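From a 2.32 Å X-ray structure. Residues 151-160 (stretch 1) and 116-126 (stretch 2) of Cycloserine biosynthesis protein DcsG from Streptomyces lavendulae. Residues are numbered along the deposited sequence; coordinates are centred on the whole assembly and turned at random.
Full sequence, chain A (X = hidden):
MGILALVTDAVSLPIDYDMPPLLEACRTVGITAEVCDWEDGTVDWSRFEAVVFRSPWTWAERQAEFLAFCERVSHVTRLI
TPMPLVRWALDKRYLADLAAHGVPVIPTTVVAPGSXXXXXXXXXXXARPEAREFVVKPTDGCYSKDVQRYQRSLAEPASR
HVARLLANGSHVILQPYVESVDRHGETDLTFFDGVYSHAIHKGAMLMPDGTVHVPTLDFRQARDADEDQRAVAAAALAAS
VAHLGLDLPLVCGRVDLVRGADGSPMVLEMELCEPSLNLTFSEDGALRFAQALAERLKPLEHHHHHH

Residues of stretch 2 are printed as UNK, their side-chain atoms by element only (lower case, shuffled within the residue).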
# COMPACT_ATOMS: atom_id res chain seq x y z
N GLN A 151 -10.87 -12.06 18.17
CA GLN A 151 -11.35 -11.59 19.46
C GLN A 151 -10.14 -11.86 20.35
O GLN A 151 -9.42 -12.82 20.10
CB GLN A 151 -12.54 -12.43 19.93
CG GLN A 151 -13.82 -12.19 19.14
CD GLN A 151 -14.87 -13.27 19.39
OE1 GLN A 151 -16.03 -13.12 19.01
NE2 GLN A 151 -14.45 -14.37 20.02
N ARG A 152 -9.89 -11.04 21.36
CA ARG A 152 -8.70 -11.24 22.19
C ARG A 152 -8.57 -12.61 22.84
O ARG A 152 -7.47 -13.01 23.23
CB ARG A 152 -8.59 -10.16 23.27
CG ARG A 152 -9.64 -10.20 24.35
CD ARG A 152 -9.09 -9.53 25.60
NE ARG A 152 -8.44 -8.27 25.26
CZ ARG A 152 -7.26 -7.88 25.75
NH1 ARG A 152 -6.60 -8.64 26.61
NH2 ARG A 152 -6.74 -6.73 25.36
N SER A 153 -9.67 -13.34 22.95
CA SER A 153 -9.62 -14.66 23.56
C SER A 153 -9.00 -15.68 22.62
O SER A 153 -8.67 -16.80 23.03
CB SER A 153 -11.03 -15.10 23.95
OG SER A 153 -11.88 -15.16 22.82
N LEU A 154 -8.84 -15.30 21.36
CA LEU A 154 -8.29 -16.20 20.34
C LEU A 154 -6.80 -15.99 20.10
O LEU A 154 -6.34 -16.01 18.97
CB LEU A 154 -9.04 -16.00 19.03
CG LEU A 154 -10.55 -16.21 19.07
CD1 LEU A 154 -11.15 -15.81 17.74
CD2 LEU A 154 -10.85 -17.66 19.39
N ALA A 155 -6.04 -15.81 21.17
CA ALA A 155 -4.61 -15.60 21.03
C ALA A 155 -3.88 -16.81 20.42
O ALA A 155 -3.08 -16.66 19.50
CB ALA A 155 -4.00 -15.25 22.38
N GLU A 156 -4.16 -18.00 20.94
CA GLU A 156 -3.50 -19.20 20.45
C GLU A 156 -3.71 -19.38 18.95
O GLU A 156 -2.75 -19.56 18.21
CB GLU A 156 -4.00 -20.43 21.22
CG GLU A 156 -3.13 -21.68 21.05
CD GLU A 156 -3.48 -22.48 19.81
OE1 GLU A 156 -2.74 -23.43 19.48
OE2 GLU A 156 -4.50 -22.16 19.17
N PRO A 157 -4.97 -19.33 18.48
CA PRO A 157 -5.21 -19.49 17.04
C PRO A 157 -4.47 -18.42 16.23
O PRO A 157 -3.86 -18.70 15.21
CB PRO A 157 -6.72 -19.36 16.93
CG PRO A 157 -7.20 -19.91 18.23
CD PRO A 157 -6.24 -19.28 19.21
N ALA A 158 -4.53 -17.18 16.71
CA ALA A 158 -3.85 -16.10 16.02
C ALA A 158 -2.34 -16.32 16.04
O ALA A 158 -1.65 -16.00 15.08
CB ALA A 158 -4.21 -14.76 16.68
N SER A 159 -1.82 -16.87 17.13
CA SER A 159 -0.39 -17.11 17.23
C SER A 159 0.01 -18.11 16.16
O SER A 159 1.13 -18.08 15.65
CB SER A 159 -0.02 -17.64 18.62
OG SER A 159 -0.59 -18.91 18.86
N ARG A 160 -0.92 -18.99 15.80
CA ARG A 160 -0.67 -19.99 14.77
C ARG A 160 -0.67 -19.30 13.42
O ARG A 160 0.06 -19.69 12.51
CB ARG A 160 -1.72 -21.10 14.82
CG ARG A 160 -1.38 -22.23 15.80
CD ARG A 160 -2.63 -22.79 16.48
NE ARG A 160 -3.70 -23.11 15.54
CZ ARG A 160 -4.93 -23.49 15.90
NH1 ARG A 160 -5.24 -23.60 17.19
NH2 ARG A 160 -5.84 -23.76 14.98
N UNK A 116 8.94 -15.80 19.28
CA UNK A 116 8.03 -16.79 19.81
C UNK A 116 6.64 -16.26 19.44
O UNK A 116 6.20 -15.25 19.98
c UNK A 116 8.19 -16.87 21.33
c UNK A 116 7.32 -17.94 21.96
o UNK A 116 7.86 -18.74 22.75
o UNK A 116 6.10 -17.97 21.68
N UNK A 117 5.97 -16.92 18.51
CA UNK A 117 4.66 -16.47 18.06
C UNK A 117 3.63 -16.22 19.17
O UNK A 117 3.08 -15.12 19.28
c UNK A 117 4.08 -17.44 17.03
N UNK A 118 3.38 -17.24 20.00
CA UNK A 118 2.39 -17.09 21.07
C UNK A 118 2.75 -16.07 22.14
O UNK A 118 1.88 -15.36 22.63
c UNK A 118 0.98 -18.38 22.79
c UNK A 118 -0.23 -17.66 22.23
c UNK A 118 2.09 -18.44 21.72
c UNK A 118 0.60 -19.78 23.23
N UNK A 119 4.03 -15.99 22.51
CA UNK A 119 4.44 -15.02 23.51
C UNK A 119 4.20 -13.63 22.95
O UNK A 119 3.66 -12.76 23.63
c UNK A 119 5.91 -15.19 23.86
N UNK A 120 4.59 -13.43 21.69
CA UNK A 120 4.41 -12.14 21.02
C UNK A 120 2.96 -11.68 21.06
O UNK A 120 2.69 -10.51 21.33
c UNK A 120 4.87 -12.24 19.57
N UNK A 121 2.03 -12.60 20.79
CA UNK A 121 0.61 -12.26 20.81
C UNK A 121 0.14 -11.90 22.22
O UNK A 121 -0.60 -10.93 22.41
c UNK A 121 -1.73 -13.11 20.49
c UNK A 121 -0.25 -13.42 20.28
c UNK A 121 0.03 -13.65 18.80
N UNK A 122 0.60 -12.67 23.21
CA UNK A 122 0.22 -12.42 24.58
C UNK A 122 0.80 -11.12 25.14
O UNK A 122 0.11 -10.41 25.86
n UNK A 122 -0.03 -18.75 26.79
c UNK A 122 -0.04 -16.03 25.99
c UNK A 122 -0.25 -14.82 25.10
n UNK A 122 -2.12 -19.06 25.87
n UNK A 122 -1.11 -17.00 25.75
c UNK A 122 -1.09 -18.27 26.14
c UNK A 122 0.61 -13.61 25.45
N UNK A 123 2.04 -10.80 24.80
CA UNK A 123 2.61 -9.55 25.30
C UNK A 123 1.79 -8.41 24.71
O UNK A 123 1.49 -7.43 25.39
c UNK A 123 4.06 -9.38 24.86
c UNK A 123 4.63 -8.03 25.28
o UNK A 123 4.83 -7.15 24.40
o UNK A 123 4.87 -7.83 26.49
N UNK A 124 1.45 -8.55 23.43
CA UNK A 124 0.66 -7.55 22.70
C UNK A 124 -0.68 -7.27 23.38
O UNK A 124 -1.04 -6.11 23.61
c UNK A 124 -1.83 -7.65 20.22
c UNK A 124 -2.74 -6.85 19.51
c UNK A 124 -0.18 -5.92 20.06
c UNK A 124 -0.55 -7.19 20.50
c UNK A 124 -1.08 -5.12 19.36
c UNK A 124 -2.36 -5.59 19.08
c UNK A 124 0.41 -8.04 21.27
N UNK A 125 -1.41 -8.33 23.71
CA UNK A 125 -2.71 -8.20 24.36
C UNK A 125 -2.56 -7.65 25.77
O UNK A 125 -3.45 -6.97 26.29
c UNK A 125 -4.30 -11.49 23.06
c UNK A 125 -3.42 -9.55 24.40
c UNK A 125 -4.91 -9.12 22.47
c UNK A 125 -3.83 -10.04 23.01
N UNK A 126 -1.42 -7.95 26.40
CA UNK A 126 -1.15 -7.50 27.75
C UNK A 126 -0.92 -6.00 27.76
O UNK A 126 -1.31 -5.30 28.69
c UNK A 126 0.08 -8.21 28.31

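Position 116 carries two side-chain carbons, the second bearing two oxygens, and touches nothing on stretch 1. A carboxylate on a single methylene is aspartate, Asp116. It caps the helix that follows: its OD1 accepts from N of position 119 at 3.0 Å, with an angle of 168° at the hydrogen.

Position 117 has one carbon, directed toward stretch 1 and 3.3 Å from Ser159 O; it is Ala117. Position 118 has four carbons forked at the second, so Leu118. Its CA-to-CB bond points sideways, but the side-chain end comes nearer: CD1 lies 3.6 Å from Ser159 OG and 4.0 Å from Glu156 CA. The backbones are close here, with Leu118 CA 3.5 Å from Ser159 CB.

Positions 119 and 120 each show a single carbon, hence Ala119 and Ala120. The first points away, the second sideways, and neither makes contact.

At 121, one carbon carries two more, branching directly at CB: Val121. Its CG1 packs 3.6 Å from Ala155 CB, while CG2 lies 3.8 Å from Ser159 CA, so the two methyls meet successive turns of the opposing helix.

Position 122 has three carbons, a nitrogen, then a carbon with two further nitrogens, the guanidinium of Arg122; its nearest side-chain approach to stretch 1, CG to Ala155 CB, is 4.7 Å. Position 123 repeats the carboxylate pattern of two carbons and two oxygens, Asp123, and is out of reach. Position 124, one carbon followed by a six-carbon ring without a hydroxyl, is Phe124, buried yet also out of reach.

Position 125 has four carbons forked at the second, Leu125, with chi1 m and chi2 t. CD1 sits 3.8 Å from Ala155 CB, and CD2 lies 3.9 Å from Arg152 CB and over one face of that arginine's guanidinium. Position 126, one carbon pointing away, is Ala126.

The contact is mainly apolar packing. The helix axes approach to 8.4 Å with their directions 129° apart, and the small side chains of Ala155 and Ser159 permit close approach: Ser159 CA is 4.7 Å from Leu118 CA. Ala155 CB meets Val121 and Leu125 and reaches Leu118 CD1 more loosely at 4.5 Å. Ser159 OG donates to Glu156 O at a very short 2.3 Å, within its own helix. The cross-stretch hydrogen bond, Arg152 NH2 to Leu125 O, is weak (3.4 Å, 149°), a polar supplement to the 439 Å² of surface buried in total.

Stretch 2 116-126: DALAAVRDFLA
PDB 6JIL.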